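Local atomic coordinates of UL18 protein (Human herpesvirus 5, PDB entry 3D2U), a protein that probably binds and modulates the host inhibitory receptor LILRB1 as an MHC class I-like membrane glycoprotein, shielding infected cells from attack by natural killer cells. Residues Q220-Y226 with Q261-V267; W134-Y139 with I151-I155; Q185-T189 with G213-G217; F110-E115 with E126-L131. The protein carries 4 engineered substitutions. All coordinates share one frame; numbering follows the deposited sequence.

In the fold
Followed from the N terminus, the four contacts offer a worked example of loops closed in series, none nesting in or crossing another. Interaction 4 comes first, pairing 110-115 with 126-131 in the hairpin at one edge of the antiparallel platform sheet. Interaction 2 then closes the excursion that leaves this hairpin, laying 134-139 against helix 148-156; interactions 2 and 4 touch, T135 N lying 3.0 Å from E126 O in a probable hydrogen bond. After the long helical part, interaction 3 ties the connector 185-189 to 213-217 where platform and immunoglobulin domain meet. Interaction 1, finally, pairs strands 220-226 and 262-268 within that domain, its centre about 50 Å from that of interaction 2.

Interaction 1 of 4, residues Q220-Y226 with Q261-V267; sequences QITFIHY and QNYTCRV. Engineered in segment 220-226: Q220 (natural residue Asn).
H225 lays its imidazole beside the ring of Y263, the two planes only 16° from parallel but slid apart, so that the rings barely overlap and their centroids stand 4.6 Å from each other. With CG anti to its backbone N (chi1 175°), H225 sets its imidazole near the phenol end, Y263 OH lying over one of its faces, while H225 CA sits above the Y263 ring as a CH-pi donor, 4.0 Å from the centroid. At the imidazole edge, H225 CE1 approaches Q261 OE1 at 3.3 Å. Farther along the same face of this antiparallel sheet, C265, disulfide-bonded to C209, places SG above the F223 ring at a distance, 5.4 Å from its centroid. F223 and Y263 continue into the immunoglobulin core, against V255 and I257 of strand 249-258.

The other face is more polar. I224 CD1 rests 3.8 Å over the guanidinium plane of R266, and T264 CG2 touches the edge of the Y226 ring, 3.4 Å from CE1. Between the two strands run five backbone hydrogen bonds, among them a nearly straight one of 2.7 Å from I224 N to T264 O. E275 takes R266 NE in a salt bridge and Y226 OH in a hydrogen bond; its carboxylate probably offsets the arginine's charge, while the face of the guanidinium packs against I224.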
loop_
_atom_site.group_PDB
_atom_site.type_symbol
_atom_site.label_atom_id
_atom_site.label_comp_id
_atom_site.label_asym_id
_atom_site.label_seq_id
_atom_site.Cartn_x
_atom_site.Cartn_y
_atom_site.Cartn_z
ATOM N N GLN A 220 17.364 -5.955 8.244
ATOM C CA GLN A 220 17.751 -6.714 7.063
ATOM C C GLN A 220 17.423 -8.169 7.383
ATOM O O GLN A 220 17.840 -8.712 8.406
ATOM C CB GLN A 220 19.250 -6.531 6.742
ATOM C CG GLN A 220 19.722 -7.300 5.500
ATOM C CD GLN A 220 21.154 -6.959 5.074
ATOM O OE1 GLN A 220 21.779 -7.701 4.308
ATOM N NE2 GLN A 220 21.670 -5.835 5.563
ATOM N N ILE A 221 16.628 -8.767 6.503
ATOM C CA ILE A 221 16.174 -10.143 6.627
ATOM C C ILE A 221 16.640 -10.843 5.356
ATOM O O ILE A 221 16.232 -10.477 4.256
ATOM C CB ILE A 221 14.628 -10.206 6.707
ATOM C CG1 ILE A 221 14.121 -9.424 7.924
ATOM C CG2 ILE A 221 14.166 -11.657 6.742
ATOM C CD1 ILE A 221 14.206 -7.918 7.776
ATOM N N THR A 222 17.487 -11.854 5.509
ATOM C CA THR A 222 18.044 -12.568 4.364
ATOM C C THR A 222 17.965 -14.085 4.559
ATOM O O THR A 222 18.044 -14.584 5.678
ATOM C CB THR A 222 19.522 -12.171 4.181
ATOM O OG1 THR A 222 19.645 -10.756 4.355
ATOM C CG2 THR A 222 20.020 -12.546 2.804
ATOM N N PHE A 223 17.787 -14.819 3.471
ATOM C CA PHE A 223 17.751 -16.275 3.565
ATOM C C PHE A 223 19.122 -16.727 3.151
ATOM O O PHE A 223 19.664 -16.233 2.168
ATOM C CB PHE A 223 16.741 -16.893 2.596
ATOM C CG PHE A 223 15.337 -16.568 2.922
ATOM C CD1 PHE A 223 14.712 -15.465 2.339
ATOM C CD2 PHE A 223 14.648 -17.321 3.869
ATOM C CE1 PHE A 223 13.420 -15.120 2.700
ATOM C CE2 PHE A 223 13.357 -16.979 4.235
ATOM C CZ PHE A 223 12.741 -15.876 3.650
ATOM N N ILE A 224 19.711 -17.646 3.894
ATOM C CA ILE A 224 21.013 -18.111 3.472
ATOM C C ILE A 224 20.851 -19.536 2.980
ATOM O O ILE A 224 20.414 -20.434 3.711
ATOM C CB ILE A 224 22.078 -18.058 4.583
ATOM C CG1 ILE A 224 22.012 -16.725 5.342
ATOM C CG2 ILE A 224 23.463 -18.195 3.941
ATOM C CD1 ILE A 224 22.264 -15.506 4.488
ATOM N N HIS A 225 21.178 -19.707 1.710
ATOM C CA HIS A 225 21.085 -20.980 1.042
ATOM C C HIS A 225 22.405 -21.725 1.155
ATOM O O HIS A 225 23.406 -21.318 0.578
ATOM C CB HIS A 225 20.728 -20.738 -0.428
ATOM C CG HIS A 225 20.721 -21.973 -1.273
ATOM N ND1 HIS A 225 20.288 -23.197 -0.804
ATOM C CD2 HIS A 225 21.030 -22.161 -2.578
ATOM C CE1 HIS A 225 20.328 -24.081 -1.783
ATOM N NE2 HIS A 225 20.772 -23.479 -2.872
ATOM N N TYR A 226 22.408 -22.800 1.933
ATOM C CA TYR A 226 23.596 -23.615 2.068
ATOM C C TYR A 226 23.334 -24.770 1.108
ATOM O O TYR A 226 22.802 -25.821 1.488
ATOM C CB TYR A 226 23.772 -24.088 3.519
ATOM C CG TYR A 226 24.093 -22.961 4.495
ATOM C CD1 TYR A 226 23.126 -22.481 5.385
ATOM C CD2 TYR A 226 25.357 -22.356 4.510
ATOM C CE1 TYR A 226 23.407 -21.425 6.268
ATOM C CE2 TYR A 226 25.646 -21.299 5.391
ATOM C CZ TYR A 226 24.665 -20.842 6.267
ATOM O OH TYR A 226 24.937 -19.808 7.140
ATOM N N GLN A 261 16.985 -28.382 -0.142
ATOM C CA GLN A 261 18.028 -27.609 0.521
ATOM C C GLN A 261 18.049 -27.191 1.997
ATOM O O GLN A 261 17.050 -27.212 2.721
ATOM C CB GLN A 261 18.251 -26.368 -0.333
ATOM C CG GLN A 261 18.074 -26.650 -1.818
ATOM C CD GLN A 261 19.097 -27.633 -2.345
ATOM O OE1 GLN A 261 20.265 -27.285 -2.535
ATOM N NE2 GLN A 261 18.668 -28.871 -2.579
ATOM N N ASN A 262 19.252 -26.810 2.418
ATOM C CA ASN A 262 19.523 -26.313 3.761
ATOM C C ASN A 262 19.434 -24.784 3.678
ATOM O O ASN A 262 20.182 -24.156 2.933
ATOM C CB ASN A 262 20.946 -26.697 4.223
ATOM C CG ASN A 262 21.019 -28.076 4.863
ATOM O OD1 ASN A 262 20.001 -28.678 5.200
ATOM N ND2 ASN A 262 22.244 -28.571 5.057
ATOM N N TYR A 263 18.508 -24.196 4.422
ATOM C CA TYR A 263 18.357 -22.740 4.458
ATOM C C TYR A 263 18.273 -22.278 5.897
ATOM O O TYR A 263 17.750 -22.983 6.754
ATOM C CB TYR A 263 17.066 -22.258 3.781
ATOM C CG TYR A 263 17.113 -22.079 2.290
ATOM C CD1 TYR A 263 16.996 -23.172 1.429
ATOM C CD2 TYR A 263 17.260 -20.811 1.732
ATOM C CE1 TYR A 263 17.031 -23.003 0.047
ATOM C CE2 TYR A 263 17.288 -20.629 0.345
ATOM C CZ TYR A 263 17.174 -21.734 -0.486
ATOM O OH TYR A 263 17.223 -21.564 -1.848
ATOM N N THR A 264 18.772 -21.073 6.143
ATOM C CA THR A 264 18.702 -20.448 7.458
ATOM C C THR A 264 18.276 -19.004 7.195
ATOM O O THR A 264 18.419 -18.499 6.082
ATOM C CB THR A 264 20.067 -20.411 8.179
ATOM O OG1 THR A 264 20.935 -19.503 7.497
ATOM C CG2 THR A 264 20.701 -21.794 8.226
ATOM N N CYS A 265 17.742 -18.338 8.207
ATOM C CA CYS A 265 17.355 -16.953 8.028
ATOM C C CYS A 265 18.255 -16.076 8.884
ATOM O O CYS A 265 18.386 -16.308 10.079
ATOM C CB CYS A 265 15.901 -16.751 8.429
ATOM S SG CYS A 265 15.359 -15.018 8.365
ATOM N N ARG A 266 18.881 -15.082 8.261
ATOM C CA ARG A 266 19.772 -14.161 8.958
ATOM C C ARG A 266 19.045 -12.830 9.123
ATOM O O ARG A 266 18.547 -12.268 8.146
ATOM C CB ARG A 266 21.073 -13.970 8.152
ATOM C CG ARG A 266 22.100 -13.007 8.775
ATOM C CD ARG A 266 23.417 -12.955 7.966
ATOM N NE ARG A 266 24.124 -14.239 7.974
ATOM C CZ ARG A 266 25.006 -14.624 7.050
ATOM N NH1 ARG A 266 25.311 -13.828 6.023
ATOM N NH2 ARG A 266 25.576 -15.818 7.144
ATOM N N VAL A 267 18.964 -12.337 10.356
ATOM C CA VAL A 267 18.290 -11.065 10.610
ATOM C C VAL A 267 19.226 -10.108 11.344
ATOM O O VAL A 267 19.687 -10.394 12.449
ATOM C CB VAL A 267 16.998 -11.257 11.452
ATOM C CG1 VAL A 267 16.403 -9.889 11.829
ATOM C CG2 VAL A 267 15.977 -12.070 10.661
#

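Interaction 2 of 4, residues W134-Y139 with I151-I155; sequences WTGPNY and IDGKI
Y139 OH donates to D152 OD1, the one hydrogen bond between loop 134-139 and helix residues 151-155. Its modelled length of 2.4 Å is shorter than expected and therefore doubtful; as modelled, OD1 lies at the edge of the phenol ring, in its plane, while the carboxylate is turned 56° from that plane. D152 reaches the hydroxyl with CG beside its backbone N (chi1 -73°), leaning out from the helix toward the loop. The same phenol end also lies against I151, and P137 CB covers part of one face of the Y139 ring from within the loop.

Beyond this polar corner the contact is apolar. P137 CD packs 3.7 Å from I151 CG2 and meets the end of the longer branch of I155, 4.0 Å from I155 CD1. That methyl then presses close to the backbone of G136, 3.4 Å from CA, which leaves little room at the glycine. The shorter branch, I155 CG2, touches W134 CB at 4.0 Å. The indole itself leads away from the helix and gives its NE1 hydrogen to T163, so W134 spans from this contact to helix 161-171.

I151 also packs on L124 and I155 on M125 of strand 122-127. A first, short alpha2 helical segment set over the edge strand of the platform, with the loop before it packed along its flank, belongs to the MHC class I alpha1-alpha2 fold.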
loop_
_atom_site.group_PDB
_atom_site.type_symbol
_atom_site.label_atom_id
_atom_site.label_comp_id
_atom_site.label_asym_id
_atom_site.label_seq_id
_atom_site.Cartn_x
_atom_site.Cartn_y
_atom_site.Cartn_z
ATOM N N TRP A 134 10.167 29.590 -0.678
ATOM C CA TRP A 134 9.058 28.644 -0.921
ATOM C C TRP A 134 8.901 28.317 -2.404
ATOM O O TRP A 134 9.024 29.190 -3.254
ATOM C CB TRP A 134 7.698 29.188 -0.441
ATOM C CG TRP A 134 7.507 29.289 1.045
ATOM C CD1 TRP A 134 7.869 30.333 1.840
ATOM C CD2 TRP A 134 6.895 28.317 1.913
ATOM N NE1 TRP A 134 7.522 30.083 3.143
ATOM C CE2 TRP A 134 6.927 28.856 3.220
ATOM C CE3 TRP A 134 6.328 27.050 1.714
ATOM C CZ2 TRP A 134 6.415 28.166 4.330
ATOM C CZ3 TRP A 134 5.817 26.365 2.824
ATOM C CH2 TRP A 134 5.866 26.928 4.114
ATOM N N THR A 135 8.634 27.055 -2.707
ATOM C CA THR A 135 8.405 26.640 -4.077
ATOM C C THR A 135 6.913 26.328 -4.171
ATOM O O THR A 135 6.224 26.304 -3.142
ATOM C CB THR A 135 9.249 25.412 -4.449
ATOM O OG1 THR A 135 9.078 24.384 -3.470
ATOM C CG2 THR A 135 10.726 25.796 -4.530
ATOM N N GLY A 136 6.411 26.107 -5.385
ATOM C CA GLY A 136 4.988 25.858 -5.564
ATOM C C GLY A 136 4.595 24.523 -6.162
ATOM O O GLY A 136 5.379 23.577 -6.133
ATOM N N PRO A 137 3.376 24.412 -6.721
ATOM C CA PRO A 137 2.974 23.127 -7.303
ATOM C C PRO A 137 3.827 22.718 -8.482
ATOM O O PRO A 137 4.612 23.508 -9.016
ATOM C CB PRO A 137 1.531 23.374 -7.753
ATOM C CG PRO A 137 1.066 24.487 -6.869
ATOM C CD PRO A 137 2.277 25.389 -6.808
ATOM N N ASN A 138 3.685 21.464 -8.876
ATOM C CA ASN A 138 4.380 21.003 -10.052
ATOM C C ASN A 138 3.268 21.141 -11.085
ATOM O O ASN A 138 2.565 20.184 -11.395
ATOM C CB ASN A 138 4.806 19.548 -9.918
ATOM C CG ASN A 138 5.734 19.125 -11.043
ATOM O OD1 ASN A 138 6.537 19.928 -11.523
ATOM N ND2 ASN A 138 5.650 17.866 -11.454
ATOM N N TYR A 139 3.089 22.358 -11.586
ATOM C CA TYR A 139 2.030 22.642 -12.546
ATOM C C TYR A 139 2.000 21.787 -13.808
ATOM O O TYR A 139 0.998 21.788 -14.518
ATOM C CB TYR A 139 2.078 24.111 -12.943
ATOM C CG TYR A 139 1.774 25.065 -11.822
ATOM C CD1 TYR A 139 2.697 26.042 -11.444
ATOM C CD2 TYR A 139 0.547 25.021 -11.158
ATOM C CE1 TYR A 139 2.407 26.949 -10.435
ATOM C CE2 TYR A 139 0.248 25.934 -10.142
ATOM C CZ TYR A 139 1.176 26.890 -9.790
ATOM O OH TYR A 139 0.879 27.796 -8.803
ATOM N N ILE A 151 -2.493 30.634 -6.957
ATOM C CA ILE A 151 -1.537 29.952 -6.086
ATOM C C ILE A 151 -0.197 30.704 -6.044
ATOM O O ILE A 151 0.325 30.978 -4.969
ATOM C CB ILE A 151 -1.322 28.470 -6.527
ATOM C CG1 ILE A 151 -2.656 27.707 -6.488
ATOM C CG2 ILE A 151 -0.352 27.763 -5.583
ATOM C CD1 ILE A 151 -3.325 27.691 -5.115
ATOM N N ASP A 152 0.340 31.061 -7.210
ATOM C CA ASP A 152 1.606 31.794 -7.283
ATOM C C ASP A 152 1.520 33.112 -6.532
ATOM O O ASP A 152 2.504 33.576 -5.942
ATOM C CB ASP A 152 1.983 32.053 -8.741
ATOM C CG ASP A 152 2.459 30.803 -9.436
ATOM O OD1 ASP A 152 2.311 29.719 -8.839
ATOM O OD2 ASP A 152 2.974 30.890 -10.568
ATOM N N GLY A 153 0.330 33.705 -6.557
ATOM C CA GLY A 153 0.107 34.958 -5.863
ATOM C C GLY A 153 0.119 34.750 -4.363
ATOM O O GLY A 153 0.601 35.605 -3.620
ATOM N N LYS A 154 -0.420 33.623 -3.905
ATOM C CA LYS A 154 -0.431 33.341 -2.475
ATOM C C LYS A 154 0.975 33.029 -2.005
ATOM O O LYS A 154 1.406 33.503 -0.954
ATOM C CB LYS A 154 -1.352 32.167 -2.136
ATOM C CG LYS A 154 -2.819 32.531 -2.049
ATOM C CD LYS A 154 -3.018 33.863 -1.348
ATOM C CE LYS A 154 -4.461 34.072 -0.920
ATOM N NZ LYS A 154 -4.607 33.946 0.558
ATOM N N ILE A 155 1.686 32.231 -2.795
ATOM C CA ILE A 155 3.050 31.864 -2.461
ATOM C C ILE A 155 3.956 33.093 -2.505
ATOM O O ILE A 155 4.751 33.308 -1.585
ATOM C CB ILE A 155 3.601 30.774 -3.427
ATOM C CG1 ILE A 155 2.824 29.465 -3.238
ATOM C CG2 ILE A 155 5.083 30.529 -3.155
ATOM C CD1 ILE A 155 3.122 28.399 -4.289
#

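Interaction 3 of 4, residues Q185-T189 with G213-G217; sequences QPPVT and GFFPG. Unlike the reference sequence in segment 185-189: P186 (reference Thr).
T189 and F215 form the tight part of this contact, a single antiparallel hydrogen-bonded bridge. T189 N gives a 2.7 Å hydrogen bond to F215 O, almost straight at 168°, and F215 N returns one of 3.0 Å to T189 O. From this anchor the F215 side chain runs back along the connector, its ring edge meeting two backbone carbonyls and then a side-chain amide: CD2 nears P187 O, CE2 lies 3.9 Å from P186 O, which is in the ring plane, and CZ approaches Q185 NE2. P186 CD adds an apolar touch on the same CE2. Within the connector T189 OG1 donates to P187 O at 3.0 Å.

The opposite character appears at the surface. There V188 and P216 are both exposed and make only a light contact, V188 CG2 being 4.2 Å from P216 CD; P216 follows a cis peptide bond.

Segment 185-189 is the link from helix 173-184 to strand 192-201. Q185 donates to D26 of the platform domain and F215 packs on Q28 of strand 28-36, while G213 and F214, in a G1 bulge facing F249, root the other segment in the immunoglobulin sheet.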
loop_
_atom_site.group_PDB
_atom_site.type_symbol
_atom_site.label_atom_id
_atom_site.label_comp_id
_atom_site.label_asym_id
_atom_site.label_seq_id
_atom_site.Cartn_x
_atom_site.Cartn_y
_atom_site.Cartn_z
ATOM N N GLN A 185 12.491 8.125 24.683
ATOM C CA GLN A 185 12.183 7.019 23.766
ATOM C C GLN A 185 12.816 5.716 24.244
ATOM O O GLN A 185 13.822 5.732 24.951
ATOM C CB GLN A 185 12.657 7.346 22.345
ATOM C CG GLN A 185 14.157 7.283 22.158
ATOM C CD GLN A 185 14.594 7.801 20.807
ATOM O OE1 GLN A 185 15.769 8.075 20.591
ATOM N NE2 GLN A 185 13.651 7.926 19.888
ATOM N N PRO A 186 12.230 4.566 23.866
ATOM C CA PRO A 186 12.797 3.282 24.303
ATOM C C PRO A 186 14.187 3.047 23.732
ATOM O O PRO A 186 14.627 3.767 22.837
ATOM C CB PRO A 186 11.819 2.230 23.754
ATOM C CG PRO A 186 10.665 3.005 23.148
ATOM C CD PRO A 186 11.165 4.386 22.862
ATOM N N PRO A 187 14.898 2.037 24.255
ATOM C CA PRO A 187 16.241 1.684 23.789
ATOM C C PRO A 187 16.058 0.790 22.561
ATOM O O PRO A 187 14.938 0.393 22.258
ATOM C CB PRO A 187 16.812 0.920 24.973
ATOM C CG PRO A 187 15.590 0.185 25.485
ATOM C CD PRO A 187 14.550 1.278 25.472
ATOM N N VAL A 188 17.138 0.475 21.856
ATOM C CA VAL A 188 17.019 -0.400 20.689
ATOM C C VAL A 188 16.332 -1.694 21.108
ATOM O O VAL A 188 16.721 -2.327 22.084
ATOM C CB VAL A 188 18.390 -0.749 20.086
ATOM C CG1 VAL A 188 18.231 -1.801 19.008
ATOM C CG2 VAL A 188 19.021 0.485 19.509
ATOM N N THR A 189 15.302 -2.079 20.367
ATOM C CA THR A 189 14.561 -3.283 20.677
ATOM C C THR A 189 14.646 -4.257 19.499
ATOM O O THR A 189 14.111 -3.998 18.415
ATOM C CB THR A 189 13.107 -2.921 21.009
ATOM O OG1 THR A 189 13.107 -1.921 22.039
ATOM C CG2 THR A 189 12.352 -4.130 21.502
ATOM N N GLY A 213 8.026 -6.996 16.518
ATOM C CA GLY A 213 8.327 -6.013 17.545
ATOM C C GLY A 213 9.699 -5.368 17.620
ATOM O O GLY A 213 10.267 -5.246 18.703
ATOM N N PHE A 214 10.234 -4.918 16.495
ATOM C CA PHE A 214 11.532 -4.281 16.544
ATOM C C PHE A 214 11.403 -2.786 16.394
ATOM O O PHE A 214 10.446 -2.295 15.807
ATOM C CB PHE A 214 12.486 -4.850 15.471
ATOM C CG PHE A 214 11.953 -4.796 14.053
ATOM C CD1 PHE A 214 12.397 -3.821 13.162
ATOM C CD2 PHE A 214 11.060 -5.767 13.590
ATOM C CE1 PHE A 214 11.966 -3.824 11.819
ATOM C CE2 PHE A 214 10.626 -5.780 12.263
ATOM C CZ PHE A 214 11.081 -4.806 11.373
ATOM N N PHE A 215 12.390 -2.090 16.953
ATOM C CA PHE A 215 12.512 -0.646 16.925
ATOM C C PHE A 215 14.000 -0.351 17.158
ATOM O O PHE A 215 14.607 -0.903 18.064
ATOM C CB PHE A 215 11.696 -0.023 18.069
ATOM C CG PHE A 215 11.919 1.441 18.221
ATOM C CD1 PHE A 215 11.417 2.330 17.270
ATOM C CD2 PHE A 215 12.670 1.937 19.279
ATOM C CE1 PHE A 215 11.663 3.694 17.371
ATOM C CE2 PHE A 215 12.923 3.309 19.388
ATOM C CZ PHE A 215 12.418 4.185 18.431
ATOM N N PRO A 216 14.632 0.494 16.313
ATOM C CA PRO A 216 14.095 1.260 15.184
ATOM C C PRO A 216 13.604 0.355 14.060
ATOM O O PRO A 216 13.797 -0.859 14.088
ATOM C CB PRO A 216 15.301 2.097 14.736
ATOM C CG PRO A 216 16.111 2.219 15.974
ATOM C CD PRO A 216 16.039 0.833 16.537
ATOM N N GLY A 217 12.980 0.970 13.063
ATOM C CA GLY A 217 12.434 0.223 11.945
ATOM C C GLY A 217 13.370 -0.371 10.897
ATOM O O GLY A 217 12.952 -1.278 10.182
#

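Interaction 4 of 4, residues F110-E115 with E126-L131; sequences FVAGYE and ELKDNL. With NAG (2-acetamido-2-deoxy-beta-D-glucopyranose), chain N.
With chi1 at 173°, Y114 turns its ring away from its own backbone N and across to E126, whose side chain starts beside the backbone N (chi1 -52°) and then extends to meet it. The two residues belong to neighbouring strands of the hairpin 110-119/122-127, at the edge of the MHC class I platform. Y114 OH donates to E126 OE1 at 2.7 Å; the acceptor uses its anti lone pair and lies at the edge of the phenol, with ring and carboxylate planes at 90°. K128 runs alongside the tyrosine, pointing the same way. Its CG sits in the ring plane at the edge, and its NZ makes a long salt bridge with E126 OE1, 4.0 Å away, so E126 OE1 takes the phenol's hydrogen bond and is probably also weakly stabilised by the ammonium. Y114 also packs on an aromatic side chain of another protein chain.

E115 and L127 supply the backbone pairing: E115 N bonds to L127 O at 3.1 Å, and L127 N to E115 O at 2.9 Å. The acid of E115 leads away from the strand pair to Q166 of helix 161-171. Past L127 the chain leaves the sheet through what is modelled as a type II' turn, K128 to L131, whose exact geometry is less certain. On the partner strand, V111 and A112 form a classic bulge opposite N103, close to a sugar of a glycan attached to the protein.

The turn brings L131 back over G113, where CD2 rests 3.7 Å from G113 O, while its other methyl, CD1, meets F110 CZ at 4.0 Å.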
loop_
_atom_site.group_PDB
_atom_site.type_symbol
_atom_site.label_atom_id
_atom_site.label_comp_id
_atom_site.label_asym_id
_atom_site.label_seq_id
_atom_site.Cartn_x
_atom_site.Cartn_y
_atom_site.Cartn_z
ATOM N N PHE A 110 20.790 20.543 14.723
ATOM C CA PHE A 110 20.031 20.659 13.479
ATOM C C PHE A 110 20.792 20.270 12.213
ATOM O O PHE A 110 21.792 20.896 11.870
ATOM C CB PHE A 110 19.518 22.098 13.313
ATOM C CG PHE A 110 18.689 22.309 12.070
ATOM C CD1 PHE A 110 17.308 22.112 12.093
ATOM C CD2 PHE A 110 19.291 22.695 10.873
ATOM C CE1 PHE A 110 16.540 22.298 10.939
ATOM C CE2 PHE A 110 18.534 22.882 9.718
ATOM C CZ PHE A 110 17.159 22.685 9.751
ATOM N N VAL A 111 20.304 19.244 11.514
ATOM C CA VAL A 111 20.918 18.809 10.260
ATOM C C VAL A 111 20.081 19.297 9.077
ATOM O O VAL A 111 20.619 19.836 8.110
ATOM C CB VAL A 111 21.032 17.263 10.154
ATOM C CG1 VAL A 111 21.244 16.857 8.699
ATOM C CG2 VAL A 111 22.194 16.758 10.995
ATOM N N ALA A 112 18.765 19.116 9.158
ATOM C CA ALA A 112 17.892 19.524 8.064
ATOM C C ALA A 112 16.433 19.816 8.442
ATOM O O ALA A 112 15.927 19.338 9.464
ATOM C CB ALA A 112 17.947 18.473 6.972
ATOM N N GLY A 113 15.765 20.602 7.595
ATOM C CA GLY A 113 14.378 20.981 7.832
ATOM C C GLY A 113 13.463 20.937 6.607
ATOM O O GLY A 113 13.921 20.943 5.462
ATOM N N TYR A 114 12.155 20.913 6.858
ATOM C CA TYR A 114 11.152 20.865 5.796
ATOM C C TYR A 114 9.753 21.248 6.264
ATOM O O TYR A 114 9.324 20.865 7.347
ATOM C CB TYR A 114 11.053 19.449 5.214
ATOM C CG TYR A 114 9.920 19.276 4.209
ATOM C CD1 TYR A 114 10.071 19.688 2.892
ATOM C CD2 TYR A 114 8.705 18.688 4.575
ATOM C CE1 TYR A 114 9.057 19.517 1.954
ATOM C CE2 TYR A 114 7.671 18.520 3.641
ATOM C CZ TYR A 114 7.862 18.935 2.329
ATOM O OH TYR A 114 6.876 18.759 1.385
ATOM N N GLU A 115 9.049 22.004 5.433
ATOM C CA GLU A 115 7.659 22.338 5.704
ATOM C C GLU A 115 6.967 22.169 4.360
ATOM O O GLU A 115 7.476 22.612 3.331
ATOM C CB GLU A 115 7.464 23.761 6.240
ATOM C CG GLU A 115 5.986 24.012 6.626
ATOM C CD GLU A 115 5.779 25.100 7.676
ATOM O OE1 GLU A 115 4.886 25.953 7.471
ATOM O OE2 GLU A 115 6.486 25.094 8.706
ATOM N N GLU A 126 6.144 24.258 -0.732
ATOM C CA GLU A 126 7.155 23.635 0.110
ATOM C C GLU A 126 8.257 24.606 0.513
ATOM O O GLU A 126 8.415 25.671 -0.087
ATOM C CB GLU A 126 7.771 22.440 -0.629
ATOM C CG GLU A 126 6.741 21.448 -1.159
ATOM C CD GLU A 126 7.369 20.241 -1.830
ATOM O OE1 GLU A 126 7.474 19.183 -1.174
ATOM O OE2 GLU A 126 7.757 20.350 -3.016
ATOM N N LEU A 127 9.008 24.222 1.543
ATOM C CA LEU A 127 10.120 25.009 2.064
ATOM C C LEU A 127 11.209 24.011 2.450
ATOM O O LEU A 127 11.021 23.201 3.358
ATOM C CB LEU A 127 9.683 25.819 3.289
ATOM C CG LEU A 127 10.763 26.713 3.908
ATOM C CD1 LEU A 127 11.191 27.757 2.890
ATOM C CD2 LEU A 127 10.242 27.389 5.166
ATOM N N LYS A 128 12.336 24.067 1.744
ATOM C CA LYS A 128 13.434 23.159 1.987
ATOM C C LYS A 128 14.739 23.878 2.210
ATOM O O LYS A 128 14.786 25.083 2.405
ATOM C CB LYS A 128 13.644 22.215 0.816
ATOM C CG LYS A 128 12.420 21.429 0.393
ATOM C CD LYS A 128 12.645 20.792 -0.956
ATOM C CE LYS A 128 11.406 20.035 -1.394
ATOM N NZ LYS A 128 11.421 18.623 -0.924
ATOM N N ASP A 129 15.818 23.123 2.132
ATOM C CA ASP A 129 17.189 23.606 2.182
ATOM C C ASP A 129 17.385 24.835 3.063
ATOM O O ASP A 129 16.959 24.816 4.214
ATOM C CB ASP A 129 17.687 23.900 0.786
ATOM C CG ASP A 129 17.246 22.814 -0.145
ATOM O OD1 ASP A 129 16.976 21.692 0.309
ATOM O OD2 ASP A 129 17.157 23.065 -1.364
ATOM N N ASN A 130 17.986 25.842 2.595
ATOM C CA ASN A 130 18.159 26.987 3.497
ATOM C C ASN A 130 16.879 27.453 4.247
ATOM O O ASN A 130 16.963 28.238 5.197
ATOM C CB ASN A 130 18.766 28.129 2.696
ATOM C CG ASN A 130 18.026 28.436 1.418
ATOM O OD1 ASN A 130 17.751 29.612 1.142
ATOM N ND2 ASN A 130 17.709 27.414 0.627
ATOM N N LEU A 131 15.709 26.969 3.843
ATOM C CA LEU A 131 14.440 27.344 4.461
ATOM C C LEU A 131 14.156 28.850 4.374
ATOM O O LEU A 131 13.681 29.484 5.321
ATOM C CB LEU A 131 14.410 26.827 5.911
ATOM C CG LEU A 131 14.610 25.297 5.993
ATOM C CD1 LEU A 131 14.723 24.819 7.440
ATOM C CD2 LEU A 131 13.449 24.593 5.295
HETATM C C1 NAG N . 14.309 14.306 7.504
HETATM C C2 NAG N . 14.745 14.642 6.099
HETATM C C3 NAG N . 14.061 13.595 5.292
HETATM C C4 NAG N . 14.591 12.235 5.652
HETATM C C5 NAG N . 14.496 11.956 7.169
HETATM C C6 NAG N . 15.266 10.721 7.620
HETATM C C7 NAG N . 14.651 17.034 6.345
HETATM C C8 NAG N . 13.656 17.641 7.320
HETATM N N2 NAG N . 14.268 15.947 5.700
HETATM O O1 NAG N . 14.582 15.343 8.371
HETATM O O3 NAG N . 14.205 13.828 3.900
HETATM O O4 NAG N . 13.720 11.364 4.996
HETATM O O5 NAG N . 14.966 13.095 7.928
HETATM O O6 NAG N . 14.399 9.597 7.702
HETATM O O7 NAG N . 15.747 17.542 6.182
#